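Local coordinates for protein ficolin-3 (Homo sapiens, PDB 2J5Z) that is a lectin of innate immunity that binds galactose through a calcium-containing fibrinogen-like domain and probably recognises sugars on microbial surfaces, at residues 13-18 with 39-44; 31-36 with 91-96; 129-134 with 143-148; 153-158 with 172-177. All blocks are in the same frame, centred on the assembly; numbering follows the deposited sequence. Where two conformers were deposited one is given.

In the fold
The four contacts follow the course of a fibrinogen-like domain from its disulfide-rich N-terminal end to its sugar-binding end. Contact 1 uses strand 38-44 and contact 2 its sheet neighbour 28-32; their segments alternate along the chain, their centres lie about 11 Å apart, and they touch. Contact 3 begins after both have closed, with its centre about 20 Å from that of contact 2, and strand 131-133 belongs to the same branched antiparallel sheet. Contact 4, the last in sequence, sits in loops about 14 Å from contact 3 between centres and touches it, yet about 27 Å from contact 1. Regular sheet thus gives way to loop structure toward the galactose and the calcium ion.

Contact 1 of 4, residues 13-18 with 39-44; sequences RNCREL and LPVFCD
A disulfide tying the first helix of a fibrinogen-like domain to a sheet strand is the heart of this contact. Cys15, in the first turn of helix 15-20, is bonded to Cys43 of strand 38-44, SG to SG at 2.1 Å. Both sulfurs sit anti to their own carbonyl carbon, with chi1 -67° in each case, and the torsion about the S-S bond, -77°, gives the bridge a left-handed twist. The CA atoms of Cys15 and Cys43 are 5.6 Å apart. Two apolar groups flank the bridge: Leu18 CD1 lies 4.0 Å from Cys43 SG, and Val41 CG2 approaches Cys15 SG at 4.2 Å.

The helix start is fixed separately. Asn14 is the N-cap; its OD1 accepts from Glu17 N at 2.8 Å, with the donor nearly along the C=O axis. Glu17 also reaches back to Arg13: in the conformer described here, NE and NH2 of Arg13 both donate to Glu17 OE2, side-on, in a salt bridge, with NE 2.6 Å from OE2. Arg13 N completes the grip with a bond to Glu17 OE1 of 3.0 Å.

Phe42, whose CB points away from the helix, packs on Glu80 of the second subunit. Leu18 also rests on Tyr29 and Leu31 of strand 28-32, while Cys15 and Val41 meet Leu53 of strand 52-58, so the bridge fastens the helix against three adjacent strands.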
loop_
_atom_site.group_PDB
_atom_site.type_symbol
_atom_site.label_atom_id
_atom_site.label_comp_id
_atom_site.label_asym_id
_atom_site.label_seq_id
_atom_site.Cartn_x
_atom_site.Cartn_y
_atom_site.Cartn_z
ATOM N N ARG A 13 -11.089 19.761 0.206
ATOM C CA ARG A 13 -12.126 19.532 -0.796
ATOM C C ARG A 13 -11.627 18.825 -2.063
ATOM O O ARG A 13 -12.427 18.363 -2.881
ATOM C CB ARG A 13 -12.806 20.858 -1.146
ATOM C CG ARG A 13 -13.349 21.584 0.079
ATOM C CD ARG A 13 -13.718 23.028 -0.222
ATOM N NE ARG A 13 -12.555 23.842 -0.568
ATOM C CZ ARG A 13 -12.523 25.169 -0.485
ATOM N NH1 ARG A 13 -13.590 25.834 -0.057
ATOM N NH2 ARG A 13 -11.423 25.832 -0.819
ATOM N N ASN A 14 -10.308 18.746 -2.222
ATOM C CA ASN A 14 -9.711 18.029 -3.346
ATOM C C ASN A 14 -8.226 17.780 -3.122
ATOM O O ASN A 14 -7.684 18.174 -2.096
ATOM C CB ASN A 14 -9.914 18.797 -4.648
ATOM C CG ASN A 14 -9.415 20.229 -4.572
ATOM O OD1 ASN A 14 -8.288 20.497 -4.134
ATOM N ND2 ASN A 14 -10.246 21.161 -5.021
ATOM N N CYS A 15 -7.580 17.125 -4.080
ATOM C CA CYS A 15 -6.158 16.800 -3.933
ATOM C C CYS A 15 -5.272 18.029 -4.112
ATOM O O CYS A 15 -4.173 18.093 -3.542
ATOM C CB CYS A 15 -5.736 15.677 -4.889
ATOM S SG CYS A 15 -6.481 14.066 -4.523
ATOM N N ARG A 16 -5.741 19.011 -4.878
ATOM C CA ARG A 16 -4.961 20.242 -5.062
ATOM C C ARG A 16 -4.791 20.963 -3.737
ATOM O O ARG A 16 -3.718 21.482 -3.440
ATOM C CB ARG A 16 -5.607 21.208 -6.053
ATOM C CG ARG A 16 -6.126 20.603 -7.317
ATOM C CD ARG A 16 -6.702 21.694 -8.223
ATOM N NE ARG A 16 -5.664 22.261 -9.078
ATOM C CZ ARG A 16 -5.880 22.744 -10.300
ATOM N NH1 ARG A 16 -7.101 22.728 -10.818
ATOM N NH2 ARG A 16 -4.870 23.226 -11.011
ATOM N N GLU A 17 -5.855 20.993 -2.938
ATOM C CA GLU A 17 -5.820 21.667 -1.645
ATOM C C GLU A 17 -4.892 20.969 -0.654
ATOM O O GLU A 17 -4.216 21.625 0.142
ATOM C CB GLU A 17 -7.234 21.811 -1.063
ATOM C CG GLU A 17 -8.035 22.933 -1.706
ATOM C CD GLU A 17 -9.426 23.101 -1.116
ATOM O OE1 GLU A 17 -9.764 22.394 -0.141
ATOM O OE2 GLU A 17 -10.184 23.949 -1.632
ATOM N N LEU A 18 -4.863 19.640 -0.703
ATOM C CA LEU A 18 -3.961 18.867 0.129
ATOM C C LEU A 18 -2.522 19.195 -0.253
ATOM O O LEU A 18 -1.684 19.409 0.620
ATOM C CB LEU A 18 -4.221 17.358 -0.025
ATOM C CG LEU A 18 -5.371 16.857 0.853
ATOM C CD1 LEU A 18 -5.890 15.500 0.366
ATOM C CD2 LEU A 18 -4.908 16.795 2.307
ATOM N N LEU A 39 -14.170 10.714 2.611
ATOM C CA LEU A 39 -13.983 9.734 1.551
ATOM C C LEU A 39 -12.490 9.522 1.339
ATOM O O LEU A 39 -11.791 10.488 1.090
ATOM C CB LEU A 39 -14.588 10.281 0.256
ATOM C CG LEU A 39 -14.414 9.452 -1.024
ATOM C CD1 LEU A 39 -15.139 8.141 -0.921
ATOM C CD2 LEU A 39 -14.855 10.227 -2.265
ATOM N N PRO A 40 -12.003 8.272 1.462
ATOM C CA PRO A 40 -10.606 8.008 1.082
ATOM C C PRO A 40 -10.457 8.075 -0.435
ATOM O O PRO A 40 -11.276 7.511 -1.166
ATOM C CB PRO A 40 -10.369 6.565 1.561
ATOM C CG PRO A 40 -11.548 6.244 2.446
ATOM C CD PRO A 40 -12.673 7.050 1.928
ATOM N N VAL A 41 -9.406 8.745 -0.902
ATOM C CA VAL A 41 -9.137 8.862 -2.333
ATOM C C VAL A 41 -7.635 8.803 -2.531
ATOM O O VAL A 41 -6.877 9.132 -1.616
ATOM C CB VAL A 41 -9.605 10.231 -2.913
ATOM C CG1 VAL A 41 -11.114 10.429 -2.704
ATOM C CG2 VAL A 41 -8.815 11.348 -2.275
ATOM N N PHE A 42 -7.219 8.388 -3.724
ATOM C CA PHE A 42 -5.801 8.397 -4.084
ATOM C C PHE A 42 -5.450 9.694 -4.768
ATOM O O PHE A 42 -6.020 10.017 -5.817
ATOM C CB PHE A 42 -5.444 7.226 -4.997
ATOM C CG PHE A 42 -3.968 7.098 -5.237
ATOM C CD1 PHE A 42 -3.182 6.328 -4.382
ATOM C CD2 PHE A 42 -3.363 7.766 -6.286
ATOM C CE1 PHE A 42 -1.818 6.216 -4.580
ATOM C CE2 PHE A 42 -1.979 7.664 -6.488
ATOM C CZ PHE A 42 -1.218 6.878 -5.629
ATOM N N CYS A 43 -4.528 10.449 -4.165
ATOM C CA CYS A 43 -4.056 11.700 -4.762
ATOM C C CYS A 43 -2.706 11.458 -5.409
ATOM O O CYS A 43 -1.793 10.941 -4.757
ATOM C CB CYS A 43 -3.881 12.771 -3.701
ATOM S SG CYS A 43 -5.414 13.329 -2.923
ATOM N N ASP A 44 -2.588 11.815 -6.682
ATOM C CA ASP A 44 -1.280 11.781 -7.343
ATOM C C ASP A 44 -0.705 13.176 -7.198
ATOM O O ASP A 44 -1.215 14.130 -7.783
ATOM C CB ASP A 44 -1.418 11.382 -8.813
ATOM C CG ASP A 44 -0.087 11.380 -9.551
ATOM O OD1 ASP A 44 0.822 12.136 -9.157
ATOM O OD2 ASP A 44 0.041 10.617 -10.535
#

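Contact 2 of 4, residues 31-36 with 91-96; sequences LCLPEG and HQLTLQ
Here the turn leaving strand 28-32, a type I beta turn from Leu33 to Gly36, meets the C-terminal part of helix 87-94. The apolar part is a leucine cluster. Leu93 CD2 is the shared tip, 3.6 Å from Leu33 CD2 and 3.8 Å from Leu31 CD1; Leu31 crosses Leu93 at about a right angle, whereas Leu33 meets it obliquely. Leu53 of strand 52-58 touches both Leu31 and Leu93 and extends the cluster into the sheet. Nearer the surface, Pro34 CG rests 3.9 Å from the carbonyl oxygen of Gln92.

The polar part is indirect. Glu35 and Gln92 run obliquely past each other with carboxylate and amide planes 51° apart, and Arg37 joins them, forming a salt bridge to Glu35 OE2 and donating to Gln92 OE1; Glu88 receives Gln92 NE2. Two waters finish the link. One donates to Glu35 OE2 and accepts from Gln92 NE2, and the other accepts from Glu35 N at 3.0 Å while donating to Gln92 OE1 at 2.8 Å.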
loop_
_atom_site.group_PDB
_atom_site.type_symbol
_atom_site.label_atom_id
_atom_site.label_comp_id
_atom_site.label_asym_id
_atom_site.label_seq_id
_atom_site.Cartn_x
_atom_site.Cartn_y
_atom_site.Cartn_z
ATOM N N LEU A 31 -10.805 13.087 1.849
ATOM C CA LEU A 31 -11.411 14.356 1.469
ATOM C C LEU A 31 -12.691 14.483 2.273
ATOM O O LEU A 31 -13.272 13.481 2.669
ATOM C CB LEU A 31 -11.787 14.388 -0.013
ATOM C CG LEU A 31 -10.755 14.125 -1.102
ATOM C CD1 LEU A 31 -11.337 14.453 -2.470
ATOM C CD2 LEU A 31 -9.494 14.937 -0.843
ATOM N N CYS A 32 -13.114 15.712 2.530
ATOM C CA CYS A 32 -14.413 15.940 3.153
ATOM C C CYS A 32 -15.349 16.385 2.040
ATOM O O CYS A 32 -15.186 17.463 1.471
ATOM C CB CYS A 32 -14.326 16.990 4.267
ATOM S SG CYS A 32 -15.778 17.011 5.398
ATOM N N LEU A 33 -16.297 15.518 1.701
ATOM C CA LEU A 33 -17.271 15.798 0.653
ATOM C C LEU A 33 -18.238 16.905 1.059
ATOM O O LEU A 33 -18.460 17.137 2.249
ATOM C CB LEU A 33 -18.062 14.535 0.322
ATOM C CG LEU A 33 -17.257 13.358 -0.239
ATOM C CD1 LEU A 33 -18.145 12.148 -0.355
ATOM C CD2 LEU A 33 -16.693 13.729 -1.591
ATOM N N PRO A 34 -18.816 17.591 0.068
ATOM C CA PRO A 34 -19.742 18.696 0.333
ATOM C C PRO A 34 -20.831 18.321 1.341
ATOM O O PRO A 34 -21.236 19.160 2.150
ATOM C CB PRO A 34 -20.352 18.969 -1.041
ATOM C CG PRO A 34 -19.277 18.565 -2.005
ATOM C CD PRO A 34 -18.601 17.380 -1.376
ATOM N N GLU A 35 -21.286 17.070 1.317
ATOM C CA GLU A 35 -22.351 16.638 2.240
ATOM C C GLU A 35 -21.840 16.326 3.651
ATOM O O GLU A 35 -22.617 15.949 4.528
ATOM C CB GLU A 35 -23.143 15.442 1.677
ATOM C CG GLU A 35 -22.470 14.080 1.865
ATOM C CD GLU A 35 -23.298 12.933 1.316
ATOM O OE1 GLU A 35 -24.324 13.193 0.636
ATOM O OE2 GLU A 35 -22.918 11.763 1.557
ATOM N N GLY A 36 -20.535 16.467 3.864
ATOM C CA GLY A 36 -19.955 16.256 5.190
ATOM C C GLY A 36 -19.596 14.815 5.489
ATOM O O GLY A 36 -19.626 14.384 6.643
ATOM N N HIS A 91 -20.279 11.780 -8.769
ATOM C CA HIS A 91 -21.312 12.805 -8.878
ATOM C C HIS A 91 -21.188 13.877 -7.790
ATOM O O HIS A 91 -21.283 15.084 -8.066
ATOM C CB HIS A 91 -22.711 12.173 -8.798
ATOM C CG HIS A 91 -23.803 13.192 -8.763
ATOM N ND1 HIS A 91 -24.558 13.450 -7.635
ATOM C CD2 HIS A 91 -24.230 14.060 -9.709
ATOM C CE1 HIS A 91 -25.421 14.418 -7.899
ATOM N NE2 HIS A 91 -25.243 14.805 -9.150
ATOM N N GLN A 92 -21.004 13.452 -6.540
ATOM C CA GLN A 92 -20.894 14.413 -5.436
ATOM C C GLN A 92 -19.670 15.321 -5.564
ATOM O O GLN A 92 -19.761 16.538 -5.343
ATOM C CB GLN A 92 -20.923 13.688 -4.079
ATOM C CG GLN A 92 -22.340 13.171 -3.762
ATOM C CD GLN A 92 -22.417 12.397 -2.472
ATOM O OE1 GLN A 92 -21.590 12.575 -1.577
ATOM N NE2 GLN A 92 -23.439 11.557 -2.349
ATOM N N LEU A 93 -18.546 14.739 -5.970
ATOM C CA LEU A 93 -17.316 15.514 -6.135
ATOM C C LEU A 93 -17.448 16.536 -7.254
ATOM O O LEU A 93 -16.988 17.672 -7.122
ATOM C CB LEU A 93 -16.130 14.602 -6.448
ATOM C CG LEU A 93 -15.512 13.800 -5.309
ATOM C CD1 LEU A 93 -14.731 12.646 -5.896
ATOM C CD2 LEU A 93 -14.633 14.680 -4.407
ATOM N N THR A 94 -18.079 16.130 -8.354
ATOM C CA THR A 94 -18.042 16.934 -9.577
ATOM C C THR A 94 -19.234 17.871 -9.754
ATOM O O THR A 94 -19.326 18.567 -10.766
ATOM C CB THR A 94 -17.833 16.068 -10.836
ATOM O OG1 THR A 94 -18.952 15.194 -11.019
ATOM C CG2 THR A 94 -16.542 15.242 -10.715
ATOM N N LEU A 95 -20.111 17.906 -8.750
ATOM C CA LEU A 95 -21.250 18.831 -8.711
ATOM C C LEU A 95 -20.770 20.266 -8.858
ATOM O O LEU A 95 -21.279 21.020 -9.693
ATOM C CB LEU A 95 -22.028 18.677 -7.390
ATOM C CG LEU A 95 -23.368 17.918 -7.399
ATOM C CD1 LEU A 95 -23.607 17.079 -6.137
ATOM C CD2 LEU A 95 -24.505 18.894 -7.613
ATOM N N GLN A 96 -19.782 20.626 -8.042
ATOM C CA GLN A 96 -19.213 21.970 -8.032
ATOM C C GLN A 96 -17.749 21.937 -8.453
ATOM O O GLN A 96 -17.076 20.907 -8.321
ATOM C CB GLN A 96 -19.349 22.588 -6.654
HETATM O O HOH W 1 -24.043 9.748 0.049
HETATM O O HOH W 2 -21.092 15.285 -1.072
#

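Contact 3 of 4, residues 129-134 with 143-148; sequences YQLALG and DSLSLH
One carboxylate organises an entire turn in this contact. Asp143 OD1 accepts from the backbone nitrogens of both Leu145 and Ser146, each at 3.1 Å, forming an Asx turn and an Asx motif. Its OD2 takes Ser146 OG on the syn lone pair at a very short 2.4 Å. Tyr117 OH adds a third bond to OD1 at the turn leading into the 3-10 segment 146-148.

Against that turn lie two leucines of strand 131-133. Leu133 crosses Leu145 at about a right angle, its CD2 3.7 Å from Leu145 CG and 3.6 Å from Leu145 O. Leu131 CD2 sits 3.8 Å from His148 O. A single water bridges the segments by donating to Gly134 O and Ser146 OG.

The His148 side chain, about 7 Å from the galactose, packs on the pocket residue Tyr181. Leu133 and Leu145 both reach Leu101, and Leu131 packs on Phe120 and Leu122; residues 143-148 therefore pack over one face of the sheet where strands 101-106, 112-122 and 131-133 run side by side.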
loop_
_atom_site.group_PDB
_atom_site.type_symbol
_atom_site.label_atom_id
_atom_site.label_comp_id
_atom_site.label_asym_id
_atom_site.label_seq_id
_atom_site.Cartn_x
_atom_site.Cartn_y
_atom_site.Cartn_z
ATOM N N TYR A 129 -26.198 8.554 -13.994
ATOM C CA TYR A 129 -24.781 8.973 -13.910
ATOM C C TYR A 129 -24.256 9.323 -15.285
ATOM O O TYR A 129 -23.101 9.029 -15.628
ATOM C CB TYR A 129 -23.901 7.919 -13.200
ATOM C CG TYR A 129 -24.296 7.685 -11.753
ATOM C CD1 TYR A 129 -24.237 8.720 -10.821
ATOM C CD2 TYR A 129 -24.705 6.415 -11.314
ATOM C CE1 TYR A 129 -24.602 8.523 -9.490
ATOM C CE2 TYR A 129 -25.066 6.203 -9.964
ATOM C CZ TYR A 129 -25.015 7.262 -9.075
ATOM O OH TYR A 129 -25.359 7.066 -7.766
ATOM N N GLN A 130 -25.115 9.982 -16.057
ATOM C CA GLN A 130 -24.790 10.409 -17.415
ATOM C C GLN A 130 -23.490 11.223 -17.423
ATOM O O GLN A 130 -23.269 12.088 -16.573
ATOM C CB GLN A 130 -25.957 11.226 -17.977
ATOM C CG GLN A 130 -25.750 11.801 -19.373
ATOM C CD GLN A 130 -26.971 12.591 -19.835
ATOM O OE1 GLN A 130 -28.101 12.088 -19.814
ATOM N NE2 GLN A 130 -26.749 13.827 -20.253
ATOM N N LEU A 131 -22.641 10.955 -18.405
ATOM C CA LEU A 131 -21.379 11.673 -18.525
ATOM C C LEU A 131 -21.588 13.050 -19.130
ATOM O O LEU A 131 -22.273 13.194 -20.155
ATOM C CB LEU A 131 -20.418 10.893 -19.425
ATOM C CG LEU A 131 -19.060 11.560 -19.718
ATOM C CD1 LEU A 131 -18.241 11.802 -18.450
ATOM C CD2 LEU A 131 -18.301 10.664 -20.669
ATOM N N ALA A 132 -21.013 14.057 -18.487
ATOM C CA ALA A 132 -20.880 15.393 -19.093
ATOM C C ALA A 132 -19.385 15.706 -19.268
ATOM O O ALA A 132 -18.687 16.061 -18.310
ATOM C CB ALA A 132 -21.552 16.448 -18.228
ATOM N N LEU A 133 -18.900 15.549 -20.496
ATOM C CA LEU A 133 -17.473 15.682 -20.768
ATOM C C LEU A 133 -17.181 16.969 -21.530
ATOM O O LEU A 133 -17.868 17.275 -22.498
ATOM C CB LEU A 133 -16.998 14.472 -21.582
ATOM C CG LEU A 133 -15.493 14.304 -21.741
ATOM C CD1 LEU A 133 -14.859 13.882 -20.419
ATOM C CD2 LEU A 133 -15.205 13.294 -22.867
ATOM N N GLY A 134 -16.165 17.705 -21.074
ATOM C CA GLY A 134 -15.651 18.886 -21.768
ATOM C C GLY A 134 -14.855 18.517 -23.008
ATOM O O GLY A 134 -14.653 17.340 -23.316
ATOM N N ASP A 143 -8.582 11.202 -28.993
ATOM C CA ASP A 143 -9.873 11.306 -28.319
ATOM C C ASP A 143 -10.736 10.076 -28.582
ATOM O O ASP A 143 -11.138 9.808 -29.721
ATOM C CB ASP A 143 -10.581 12.589 -28.771
ATOM C CG ASP A 143 -11.935 12.779 -28.116
ATOM O OD1 ASP A 143 -12.271 12.027 -27.172
ATOM O OD2 ASP A 143 -12.662 13.691 -28.563
ATOM N N SER A 144 -11.026 9.323 -27.518
ATOM C CA SER A 144 -11.945 8.190 -27.621
ATOM C C SER A 144 -13.066 8.234 -26.574
ATOM O O SER A 144 -13.706 7.219 -26.311
ATOM C CB SER A 144 -11.189 6.863 -27.495
ATOM O OG SER A 144 -10.411 6.604 -28.656
ATOM N N LEU A 145 -13.288 9.402 -25.980
ATOM C CA LEU A 145 -14.305 9.535 -24.950
ATOM C C LEU A 145 -15.424 10.515 -25.329
ATOM O O LEU A 145 -16.493 10.468 -24.738
ATOM C CB LEU A 145 -13.670 9.939 -23.615
ATOM C CG LEU A 145 -14.475 9.684 -22.328
ATOM C CD1 LEU A 145 -14.833 8.211 -22.179
ATOM C CD2 LEU A 145 -13.702 10.161 -21.109
ATOM N N SER A 146 -15.205 11.361 -26.333
ATOM C CA SER A 146 -16.214 12.370 -26.685
ATOM C C SER A 146 -17.524 11.743 -27.118
ATOM O O SER A 146 -18.595 12.247 -26.780
ATOM C CB SER A 146 -15.707 13.315 -27.779
ATOM O OG SER A 146 -14.676 14.137 -27.285
ATOM N N LEU A 147 -17.437 10.645 -27.865
ATOM C CA LEU A 147 -18.626 9.895 -28.287
ATOM C C LEU A 147 -19.510 9.557 -27.089
ATOM O O LEU A 147 -20.735 9.525 -27.182
ATOM C CB LEU A 147 -18.226 8.596 -29.017
ATOM C CG LEU A 147 -19.325 7.526 -29.145
ATOM C CD1 LEU A 147 -20.443 7.963 -30.097
ATOM C CD2 LEU A 147 -18.794 6.145 -29.545
ATOM N N HIS A 148 -18.872 9.319 -25.949
ATOM C CA HIS A 148 -19.576 8.853 -24.776
ATOM C C HIS A 148 -20.191 9.974 -23.956
ATOM O O HIS A 148 -21.019 9.725 -23.082
ATOM C CB HIS A 148 -18.648 7.974 -23.943
ATOM C CG HIS A 148 -18.351 6.673 -24.613
ATOM N ND1 HIS A 148 -17.180 6.436 -25.294
ATOM C CD2 HIS A 148 -19.111 5.569 -24.770
ATOM C CE1 HIS A 148 -17.216 5.223 -25.817
ATOM N NE2 HIS A 148 -18.378 4.677 -25.515
HETATM O O HOH W 3 -15.659 16.038 -25.449
#

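Contact 4 of 4, residues 153-158 with 172-177; sequences FTTYDA and HGAWWY
Phe153 puts its ring edge toward the face of Trp176 in a T-shaped pair, the planes 73° apart and its centroid 5.0 Å from that of the Trp176 five-membered ring. Phe153 CD1 makes the closest approach, 3.5 Å from Trp176 NE1. One face of the Phe153 ring carries Trp175 N toward its rim, while Ala174 CB touches CZ obliquely at 3.7 Å. Trp176 in turn sets CE3 over the centre of one Trp175 face. Trp175 CB lies above a face of Tyr177, and Thr154 OG1 lies at the Tyr177 edge, near the ring plane, 3.8 Å from CD2. That hydroxyl is buried without a polar partner.

The backbones meet in a single antiparallel bridge, Thr154 with Trp175, a hydrogen-bonded pair. Thr154 N donates to Trp175 O at 2.9 Å and almost straight (172°); the return bond, Trp175 N to Thr154 O, is weak at 3.3 Å. A water extends the link, accepting from Tyr156 N and donating to Gly173 O.

Trp176 NE1 is satisfied by Tyr129 O, and Tyr177 OH by Asn184 OD1. Tyr177 also packs on the galactose-pocket residue Val171, and its side chain is about 6 Å from the sugar. Calcium ligands Asp159, Asp161, Ser163 and Ser165 lie between the segments in sequence. Rings and a lone bridge thus join the loops next to both sites, consistent with the loop-rich binding region of fibrinogen-like domains.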
loop_
_atom_site.group_PDB
_atom_site.type_symbol
_atom_site.label_atom_id
_atom_site.label_comp_id
_atom_site.label_asym_id
_atom_site.label_seq_id
_atom_site.Cartn_x
_atom_site.Cartn_y
_atom_site.Cartn_z
ATOM N N PHE A 153 -24.709 5.787 -17.900
ATOM C CA PHE A 153 -23.879 4.640 -17.574
ATOM C C PHE A 153 -24.756 3.394 -17.688
ATOM O O PHE A 153 -25.942 3.437 -17.313
ATOM C CB PHE A 153 -23.380 4.816 -16.134
ATOM C CG PHE A 153 -22.149 4.019 -15.802
ATOM C CD1 PHE A 153 -20.903 4.426 -16.249
ATOM C CD2 PHE A 153 -22.235 2.891 -14.987
ATOM C CE1 PHE A 153 -19.760 3.721 -15.922
ATOM C CE2 PHE A 153 -21.090 2.170 -14.654
ATOM C CZ PHE A 153 -19.851 2.583 -15.119
ATOM N N THR A 154 -24.201 2.299 -18.216
ATOM C CA THR A 154 -24.893 0.990 -18.182
ATOM C C THR A 154 -24.013 -0.127 -17.643
ATOM O O THR A 154 -22.792 -0.167 -17.872
ATOM C CB THR A 154 -25.631 0.541 -19.515
ATOM O OG1 THR A 154 -24.951 -0.541 -20.181
ATOM C CG2 THR A 154 -25.875 1.675 -20.427
ATOM N N THR A 155 -24.659 -0.992 -16.871
ATOM C CA THR A 155 -24.041 -2.188 -16.329
ATOM C C THR A 155 -24.858 -3.391 -16.810
ATOM O O THR A 155 -25.891 -3.231 -17.457
ATOM C CB THR A 155 -24.041 -2.160 -14.790
ATOM O OG1 THR A 155 -25.376 -1.979 -14.310
ATOM C CG2 THR A 155 -23.182 -0.995 -14.274
ATOM N N TYR A 156 -24.413 -4.597 -16.484
ATOM C CA TYR A 156 -25.115 -5.772 -16.979
ATOM C C TYR A 156 -26.559 -5.871 -16.469
ATOM O O TYR A 156 -27.418 -6.464 -17.130
ATOM C CB TYR A 156 -24.307 -7.054 -16.710
ATOM C CG TYR A 156 -24.134 -7.402 -15.249
ATOM C CD1 TYR A 156 -25.207 -7.837 -14.490
ATOM C CD2 TYR A 156 -22.890 -7.315 -14.639
ATOM C CE1 TYR A 156 -25.054 -8.158 -13.158
ATOM C CE2 TYR A 156 -22.726 -7.637 -13.304
ATOM C CZ TYR A 156 -23.808 -8.055 -12.572
ATOM O OH TYR A 156 -23.656 -8.380 -11.243
ATOM N N ASP A 157 -26.845 -5.259 -15.322
ATOM C CA ASP A 157 -28.187 -5.287 -14.756
ATOM C C ASP A 157 -28.893 -3.938 -14.851
ATOM O O ASP A 157 -29.898 -3.698 -14.178
ATOM C CB ASP A 157 -28.142 -5.754 -13.296
ATOM C CG ASP A 157 -27.369 -4.803 -12.399
ATOM O OD1 ASP A 157 -26.382 -4.201 -12.880
ATOM O OD2 ASP A 157 -27.759 -4.656 -11.217
ATOM N N ALA A 158 -28.363 -3.048 -15.685
ATOM C CA ALA A 158 -29.001 -1.756 -15.899
ATOM C C ALA A 158 -28.691 -1.242 -17.300
ATOM O O ALA A 158 -27.755 -0.460 -17.493
ATOM C CB ALA A 158 -28.572 -0.760 -14.832
ATOM N N HIS A 172 -18.606 -7.172 -21.893
ATOM C CA HIS A 172 -18.061 -7.516 -20.565
ATOM C C HIS A 172 -17.414 -6.325 -19.844
ATOM O O HIS A 172 -16.219 -6.342 -19.516
ATOM C CB HIS A 172 -17.079 -8.693 -20.651
ATOM C CG HIS A 172 -17.097 -9.571 -19.437
ATOM N ND1 HIS A 172 -16.138 -9.497 -18.445
ATOM C CD2 HIS A 172 -17.968 -10.530 -19.045
ATOM C CE1 HIS A 172 -16.416 -10.379 -17.500
ATOM N NE2 HIS A 172 -17.520 -11.019 -17.839
ATOM N N GLY A 173 -18.215 -5.290 -19.609
ATOM C CA GLY A 173 -17.735 -4.105 -18.905
ATOM C C GLY A 173 -18.850 -3.272 -18.310
ATOM O O GLY A 173 -19.981 -3.754 -18.133
ATOM N N ALA A 174 -18.518 -2.024 -17.982
ATOM C CA ALA A 174 -19.488 -1.033 -17.542
ATOM C C ALA A 174 -18.963 0.311 -18.033
ATOM O O ALA A 174 -17.788 0.603 -17.873
ATOM C CB ALA A 174 -19.588 -1.024 -16.012
ATOM N N TRP A 175 -19.826 1.136 -18.614
ATOM C CA TRP A 175 -19.354 2.383 -19.217
ATOM C C TRP A 175 -20.565 3.145 -19.697
ATOM O O TRP A 175 -21.689 2.653 -19.625
ATOM C CB TRP A 175 -18.486 2.068 -20.434
ATOM C CG TRP A 175 -17.442 3.079 -20.875
ATOM C CD1 TRP A 175 -17.392 3.747 -22.085
ATOM C CD2 TRP A 175 -16.261 3.459 -20.166
ATOM N NE1 TRP A 175 -16.267 4.524 -22.149
ATOM C CE2 TRP A 175 -15.552 4.372 -20.988
ATOM C CE3 TRP A 175 -15.733 3.126 -18.910
ATOM C CZ2 TRP A 175 -14.337 4.953 -20.595
ATOM C CZ3 TRP A 175 -14.532 3.698 -18.519
ATOM C CH2 TRP A 175 -13.850 4.613 -19.355
ATOM N N TRP A 176 -20.316 4.336 -20.224
ATOM C CA TRP A 176 -21.373 5.135 -20.804
ATOM C C TRP A 176 -21.549 4.680 -22.247
ATOM O O TRP A 176 -21.302 5.446 -23.182
ATOM C CB TRP A 176 -21.005 6.618 -20.721
ATOM C CG TRP A 176 -20.695 7.062 -19.309
ATOM C CD1 TRP A 176 -21.596 7.504 -18.365
ATOM C CD2 TRP A 176 -19.407 7.085 -18.675
ATOM N NE1 TRP A 176 -20.938 7.805 -17.188
ATOM C CE2 TRP A 176 -19.595 7.557 -17.354
ATOM C CE3 TRP A 176 -18.107 6.749 -19.096
ATOM C CZ2 TRP A 176 -18.538 7.694 -16.447
ATOM C CZ3 TRP A 176 -17.051 6.906 -18.199
ATOM C CH2 TRP A 176 -17.276 7.372 -16.884
ATOM N N TYR A 177 -21.983 3.427 -22.414
ATOM C CA TYR A 177 -22.032 2.799 -23.742
ATOM C C TYR A 177 -23.006 3.462 -24.715
ATOM O O TYR A 177 -24.077 3.936 -24.334
ATOM C CB TYR A 177 -22.372 1.303 -23.640
ATOM C CG TYR A 177 -21.301 0.481 -22.974
ATOM C CD1 TYR A 177 -20.019 0.405 -23.512
ATOM C CD2 TYR A 177 -21.567 -0.211 -21.803
ATOM C CE1 TYR A 177 -19.019 -0.343 -22.893
ATOM C CE2 TYR A 177 -20.582 -0.958 -21.184
ATOM C CZ TYR A 177 -19.318 -1.028 -21.734
ATOM O OH TYR A 177 -18.329 -1.760 -21.112
HETATM O O HOH W 4 -21.558 -4.303 -15.787
#